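Long-range contact in ferric vibriobactin ABC transporter, periplasmic ferric vibriobactin-binding protein (Vibrio cholerae, PDB 3R5T), which binds the iron-loaded siderophore ferric vibriobactin in the periplasm, probably handing it to an ABC transporter for uptake: residues A[198-206]-A[215-226]. Numbering follows the deposited sequence. Where two conformers were deposited one is given.
Sequences EEPDPAWQA and LRIHYEHLTQLQ. With VBN ((4S,5R)-N-{3-[(2,3-dihydroxybenzoyl)amino]propyl}-2-(2,3-dihydroxyphenyl)-N-[3-({[(4S,5R)-2-(2,3-dihydroxyphenyl)-5-met hyl-4,5-dihydro-1,3-oxazol-4-yl]carbonyl}amino)propyl]-5-methyl-4,5-dihydro-1,3-oxazole-4-carboxamide), chain B.
An aromatic stack of Trp204 on His221, with an apolar patch beside it, packs the loop after helix 185-192 against edge strand 214-217 and the residues after it, up to Gln226, in the lobe built on the mixed sheet. The indole's five-membered ring lies offset over the imidazole, with centroids 3.8 Å apart and planes inclined by 17°. Trp204 CG is anti to the carbonyl carbon (chi1 -65°), which lays the indole over His221, while Asp201 CB sits over the opposite face, toward the rim. His221 ND1 donates a nearly straight 2.6 Å bond to Gln224 OE1, close to the ring plane, which fixes the rotation of the imidazole. At the indole edge Leu225 CD2 approaches Trp204 CZ3 at 4.0 Å, and Ile217 CG2 packs on Trp204 CB. Leu215 CD2 packs against Pro200 CB and Trp204 CB and lies 3.2 Å from Asp201 O. Ala206 N donates to Arg216 O of the strand (2.8 Å), and a water links Trp204 O to His218 N. Glu198 is fully extended, and its OE2 takes the N-H of Gln226 on its syn side (2.8 Å, 170° at hydrogen); OE1 accepts from Asn166 and Ala227. Arg216 meets vibriobactin with a guanidinium edge and face, while NH1 salt-bridges Asp213 and hydrogen-bonds Phe214 O. The His221 ND1 bond implies a proton on this nitrogen, and the backbone bonds given to Glu198 probably favour its carboxylate form.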
loop_
_atom_site.group_PDB
_atom_site.type_symbol
_atom_site.label_atom_id
_atom_site.label_comp_id
_atom_site.label_asym_id
_atom_site.label_seq_id
_atom_site.Cartn_x
_atom_site.Cartn_y
_atom_site.Cartn_z
ATOM N N GLU A 198 4.093 -1.990 -17.420
ATOM C CA GLU A 198 4.141 -3.342 -17.968
ATOM C C GLU A 198 3.451 -4.288 -16.982
ATOM O O GLU A 198 3.674 -4.212 -15.762
ATOM C CB GLU A 198 5.580 -3.793 -18.209
ATOM C CG GLU A 198 5.720 -5.294 -18.490
ATOM C CD GLU A 198 7.173 -5.712 -18.703
ATOM O OE1 GLU A 198 8.068 -4.998 -18.225
ATOM O OE2 GLU A 198 7.412 -6.729 -19.375
ATOM N N GLU A 199 2.612 -5.168 -17.510
ATOM C CA GLU A 199 1.955 -6.194 -16.703
ATOM C C GLU A 199 2.730 -7.500 -16.840
ATOM O O GLU A 199 3.107 -7.889 -17.942
ATOM C CB GLU A 199 0.503 -6.399 -17.157
ATOM C CG GLU A 199 -0.275 -7.523 -16.445
ATOM C CD GLU A 199 -0.927 -7.084 -15.126
ATOM O OE1 GLU A 199 -1.720 -7.857 -14.555
ATOM O OE2 GLU A 199 -0.651 -5.971 -14.657
ATOM N N PRO A 200 2.990 -8.176 -15.710
ATOM C CA PRO A 200 3.650 -9.485 -15.797
ATOM C C PRO A 200 2.696 -10.509 -16.412
ATOM O O PRO A 200 1.486 -10.421 -16.200
ATOM C CB PRO A 200 3.931 -9.845 -14.329
ATOM C CG PRO A 200 2.900 -9.078 -13.552
ATOM C CD PRO A 200 2.606 -7.823 -14.333
ATOM N N ASP A 201 3.225 -11.445 -17.187
ATOM C CA ASP A 201 2.396 -12.475 -17.805
ATOM C C ASP A 201 1.720 -13.305 -16.718
ATOM O O ASP A 201 2.399 -13.905 -15.890
ATOM C CB ASP A 201 3.270 -13.360 -18.695
ATOM C CG ASP A 201 2.468 -14.344 -19.535
ATOM O OD1 ASP A 201 1.372 -14.756 -19.117
ATOM O OD2 ASP A 201 2.962 -14.728 -20.619
ATOM N N PRO A 202 0.377 -13.335 -16.703
ATOM C CA PRO A 202 -0.340 -14.077 -15.656
ATOM C C PRO A 202 0.074 -15.544 -15.577
ATOM O O PRO A 202 -0.035 -16.175 -14.518
ATOM C CB PRO A 202 -1.808 -13.950 -16.076
ATOM C CG PRO A 202 -1.861 -12.697 -16.896
ATOM C CD PRO A 202 -0.541 -12.630 -17.617
ATOM N N ALA A 203 0.553 -16.086 -16.689
ATOM C CA ALA A 203 0.963 -17.484 -16.713
ATOM C C ALA A 203 2.184 -17.755 -15.835
ATOM O O ALA A 203 2.516 -18.906 -15.566
ATOM C CB ALA A 203 1.227 -17.939 -18.145
ATOM N N TRP A 204 2.846 -16.693 -15.386
ATOM C CA TRP A 204 4.068 -16.832 -14.612
ATOM C C TRP A 204 3.795 -17.079 -13.132
ATOM O O TRP A 204 4.735 -17.161 -12.354
ATOM C CB TRP A 204 4.916 -15.562 -14.703
ATOM C CG TRP A 204 5.464 -15.202 -16.060
ATOM C CD1 TRP A 204 5.554 -15.994 -17.159
ATOM C CD2 TRP A 204 6.066 -13.955 -16.407
ATOM N NE1 TRP A 204 6.145 -15.300 -18.197
ATOM C CE2 TRP A 204 6.481 -14.048 -17.751
ATOM C CE3 TRP A 204 6.290 -12.762 -15.708
ATOM C CZ2 TRP A 204 7.090 -12.990 -18.412
ATOM C CZ3 TRP A 204 6.891 -11.711 -16.368
ATOM C CH2 TRP A 204 7.292 -11.835 -17.703
ATOM N N GLN A 205 2.529 -17.161 -12.731
ATOM C CA GLN A 205 2.213 -17.349 -11.315
ATOM C C GLN A 205 2.983 -18.527 -10.720
ATOM O O GLN A 205 2.945 -19.632 -11.260
ATOM C CB GLN A 205 0.720 -17.576 -11.095
ATOM C CG GLN A 205 0.359 -17.799 -9.624
ATOM C CD GLN A 205 -1.119 -18.044 -9.433
ATOM O OE1 GLN A 205 -1.947 -17.175 -9.719
ATOM N NE2 GLN A 205 -1.462 -19.238 -8.964
ATOM N N ALA A 206 3.648 -18.287 -9.592
ATOM C CA ALA A 206 4.407 -19.330 -8.920
ATOM C C ALA A 206 3.505 -20.044 -7.921
ATOM O O ALA A 206 2.969 -19.426 -7.008
ATOM C CB ALA A 206 5.642 -18.716 -8.218
ATOM N N LEU A 215 2.269 -10.237 -8.752
ATOM C CA LEU A 215 2.342 -11.613 -9.220
ATOM C C LEU A 215 3.639 -12.186 -8.669
ATOM O O LEU A 215 4.724 -11.645 -8.937
ATOM C CB LEU A 215 2.366 -11.682 -10.757
ATOM C CG LEU A 215 2.204 -13.088 -11.346
ATOM C CD1 LEU A 215 0.819 -13.623 -11.067
ATOM C CD2 LEU A 215 2.434 -13.077 -12.847
ATOM N N ARG A 216 3.537 -13.270 -7.898
ATOM C CA ARG A 216 4.713 -13.980 -7.419
ATOM C C ARG A 216 5.190 -14.922 -8.518
ATOM O O ARG A 216 4.388 -15.664 -9.090
ATOM C CB ARG A 216 4.386 -14.747 -6.140
ATOM C CG ARG A 216 4.519 -13.927 -4.879
ATOM C CD ARG A 216 3.583 -12.748 -4.823
ATOM N NE ARG A 216 3.440 -12.335 -3.430
ATOM C CZ ARG A 216 2.592 -11.415 -2.994
ATOM N NH1 ARG A 216 1.822 -10.743 -3.845
ATOM N NH2 ARG A 216 2.550 -11.139 -1.693
ATOM N N ILE A 217 6.493 -14.893 -8.810
ATOM C CA ILE A 217 7.037 -15.603 -9.967
ATOM C C ILE A 217 8.391 -16.267 -9.654
ATOM O O ILE A 217 9.149 -15.773 -8.821
ATOM C CB ILE A 217 7.212 -14.635 -11.180
ATOM C CG1 ILE A 217 8.290 -13.589 -10.869
ATOM C CG2 ILE A 217 5.873 -13.971 -11.559
ATOM C CD1 ILE A 217 8.641 -12.683 -12.027
ATOM N N HIS A 218 8.705 -17.365 -10.345
ATOM C CA HIS A 218 10.065 -17.894 -10.297
ATOM C C HIS A 218 11.027 -16.811 -10.774
ATOM O O HIS A 218 10.704 -16.023 -11.679
ATOM C CB HIS A 218 10.225 -19.138 -11.160
ATOM C CG HIS A 218 9.438 -20.317 -10.684
ATOM N ND1 HIS A 218 9.172 -21.403 -11.489
ATOM C CD2 HIS A 218 8.859 -20.584 -9.490
ATOM C CE1 HIS A 218 8.466 -22.291 -10.812
ATOM N NE2 HIS A 218 8.258 -21.815 -9.598
ATOM N N TYR A 219 12.200 -16.784 -10.148
ATOM C CA TYR A 219 13.241 -15.806 -10.425
ATOM C C TYR A 219 13.530 -15.637 -11.913
ATOM O O TYR A 219 13.668 -14.511 -12.391
ATOM C CB TYR A 219 14.517 -16.241 -9.715
ATOM C CG TYR A 219 15.759 -15.465 -10.087
ATOM C CD1 TYR A 219 16.768 -16.061 -10.832
ATOM C CD2 TYR A 219 15.926 -14.144 -9.697
ATOM C CE1 TYR A 219 17.919 -15.380 -11.160
ATOM C CE2 TYR A 219 17.076 -13.440 -10.034
ATOM C CZ TYR A 219 18.058 -14.065 -10.776
ATOM O OH TYR A 219 19.212 -13.404 -11.101
ATOM N N GLU A 220 13.630 -16.753 -12.626
ATOM C CA GLU A 220 13.991 -16.730 -14.049
ATOM C C GLU A 220 13.091 -15.826 -14.889
ATOM O O GLU A 220 13.526 -15.274 -15.903
ATOM C CB GLU A 220 13.984 -18.142 -14.662
ATOM C CG GLU A 220 15.136 -19.019 -14.227
ATOM C CD GLU A 220 15.081 -19.331 -12.753
ATOM O OE1 GLU A 220 13.954 -19.530 -12.240
ATOM O OE2 GLU A 220 16.159 -19.372 -12.116
ATOM N N HIS A 221 11.827 -15.691 -14.501
ATOM C CA HIS A 221 10.911 -14.853 -15.279
ATOM C C HIS A 221 11.307 -13.376 -15.298
ATOM O O HIS A 221 10.879 -12.636 -16.194
ATOM C CB HIS A 221 9.463 -15.000 -14.801
ATOM C CG HIS A 221 8.847 -16.330 -15.116
ATOM N ND1 HIS A 221 8.661 -16.783 -16.405
ATOM C CD2 HIS A 221 8.353 -17.295 -14.304
ATOM C CE1 HIS A 221 8.089 -17.976 -16.372
ATOM N NE2 HIS A 221 7.893 -18.309 -15.108
ATOM N N LEU A 222 12.074 -12.933 -14.302
ATOM C CA LEU A 222 12.567 -11.555 -14.301
ATOM C C LEU A 222 13.325 -11.222 -15.576
ATOM O O LEU A 222 13.282 -10.081 -16.052
ATOM C CB LEU A 222 13.469 -11.282 -13.090
ATOM C CG LEU A 222 12.824 -11.191 -11.701
ATOM C CD1 LEU A 222 13.916 -10.982 -10.670
ATOM C CD2 LEU A 222 11.781 -10.065 -11.632
ATOM N N THR A 223 14.005 -12.213 -16.148
ATOM C CA THR A 223 14.759 -11.976 -17.379
ATOM C C THR A 223 13.862 -11.650 -18.565
ATOM O O THR A 223 14.345 -11.162 -19.574
ATOM C CB THR A 223 15.631 -13.177 -17.788
ATOM O OG1 THR A 223 14.791 -14.282 -18.150
ATOM C CG2 THR A 223 16.583 -13.579 -16.663
ATOM N N GLN A 224 12.561 -11.920 -18.432
ATOM C CA GLN A 224 11.620 -11.741 -19.538
ATOM C C GLN A 224 10.915 -10.392 -19.518
ATOM O O GLN A 224 10.147 -10.084 -20.436
ATOM C CB GLN A 224 10.600 -12.881 -19.545
ATOM C CG GLN A 224 11.258 -14.251 -19.725
ATOM C CD GLN A 224 10.274 -15.408 -19.609
ATOM O OE1 GLN A 224 9.710 -15.653 -18.551
ATOM N NE2 GLN A 224 10.086 -16.139 -20.706
ATOM N N LEU A 225 11.188 -9.580 -18.499
ATOM C CA LEU A 225 10.566 -8.255 -18.416
ATOM C C LEU A 225 11.044 -7.353 -19.558
ATOM O O LEU A 225 12.228 -7.330 -19.897
ATOM C CB LEU A 225 10.835 -7.622 -17.045
ATOM C CG LEU A 225 10.171 -8.347 -15.878
ATOM C CD1 LEU A 225 10.715 -7.845 -14.541
ATOM C CD2 LEU A 225 8.668 -8.169 -15.943
ATOM N N GLN A 226 10.125 -6.612 -20.168
ATOM C CA GLN A 226 10.489 -5.854 -21.361
ATOM C C GLN A 226 10.593 -4.342 -21.165
ATOM O O GLN A 226 11.133 -3.641 -22.029
ATOM C CB GLN A 226 9.530 -6.163 -22.515
ATOM C CG GLN A 226 9.487 -7.630 -22.938
ATOM C CD GLN A 226 10.683 -8.054 -23.790
ATOM O OE1 GLN A 226 10.602 -9.022 -24.552
ATOM N NE2 GLN A 226 11.791 -7.333 -23.665
HETATM C C VBN B . 6.673 -12.262 2.535
HETATM N N VBN B . 4.317 -11.605 3.198
HETATM O O VBN B . 6.303 -12.883 1.595
HETATM C CA VBN B . 5.699 -11.785 3.605
HETATM C CB VBN B . 5.535 -12.783 4.813
HETATM C CAB VBN B . 8.164 -4.544 6.058
HETATM O OAC VBN B . 8.235 -9.829 -2.176
HETATM O OAD VBN B . 8.118 -9.108 6.457
HETATM O OAF VBN B . 3.055 -8.527 0.601
HETATM O OAG VBN B . -0.174 -11.931 0.523
HETATM O OAH VBN B . 2.004 -9.236 3.365
HETATM O OAI VBN B . 5.286 -9.961 0.815
HETATM O OAJ VBN B . 2.305 -11.315 1.460
HETATM O OAK VBN B . 4.656 -8.709 3.617
HETATM C CAL VBN B . 4.693 -7.645 -2.644
HETATM C CAM VBN B . 0.339 -14.507 3.165
HETATM C CAN VBN B . 1.996 -6.716 6.097
HETATM C CAO VBN B . 3.715 -7.676 -1.594
HETATM C CAP VBN B . -0.282 -13.754 2.128
HETATM C CAQ VBN B . 1.495 -7.630 5.112
HETATM C CAR VBN B . 5.904 -8.421 -2.541
HETATM C CAS VBN B . 1.629 -14.185 3.609
HETATM C CAT VBN B . 3.392 -6.512 6.251
HETATM C CAU VBN B . 9.528 -12.063 0.697
HETATM C CAV VBN B . 10.057 -11.012 3.985
HETATM C CAW VBN B . 8.567 -12.067 -0.504
HETATM C CAX VBN B . 10.484 -10.036 5.106
HETATM C CAY VBN B . 9.041 -12.818 1.936
HETATM C CAZ VBN B . 8.566 -11.392 3.994
HETATM N NBB VBN B . 7.447 -11.131 -0.452
HETATM N NBC VBN B . 9.855 -8.729 4.926
HETATM N NBD VBN B . 6.652 -7.304 4.557
HETATM O OBF VBN B . 6.200 -6.068 6.497
HETATM C CBG VBN B . 7.380 -10.031 -1.387
HETATM C CBH VBN B . 8.631 -8.382 5.654
HETATM C CBJ VBN B . 3.712 -12.898 3.379
HETATM C CBK VBN B . 3.954 -8.482 -0.443
HETATM C CBL VBN B . 0.401 -12.678 1.534
HETATM C CBM VBN B . 2.409 -8.310 4.311
HETATM C CBN VBN B . 5.095 -9.224 -0.343
HETATM C CBO VBN B . 1.629 -12.383 1.965
HETATM C CBP VBN B . 3.754 -8.109 4.465
HETATM C CBQ VBN B . 6.112 -9.187 -1.440
HETATM C CBR VBN B . 2.259 -13.144 3.055
HETATM C CBS VBN B . 4.264 -7.158 5.457
HETATM C CBU VBN B . 7.677 -5.960 6.311
HETATM C CBW VBN B . 5.753 -7.077 5.645
HETATM C CBX VBN B . 7.955 -7.094 5.203
HETATM N NBY VBN B . 8.098 -12.101 2.800
HETATM O OG1 VBN B . 4.327 -13.583 4.449
HETATM C CG2 VBN B . 5.636 -12.230 6.226
HETATM O O HOH W 1 6.863 -18.803 -11.956
HETATM O O HOH W 2 7.821 -17.790 -19.574
#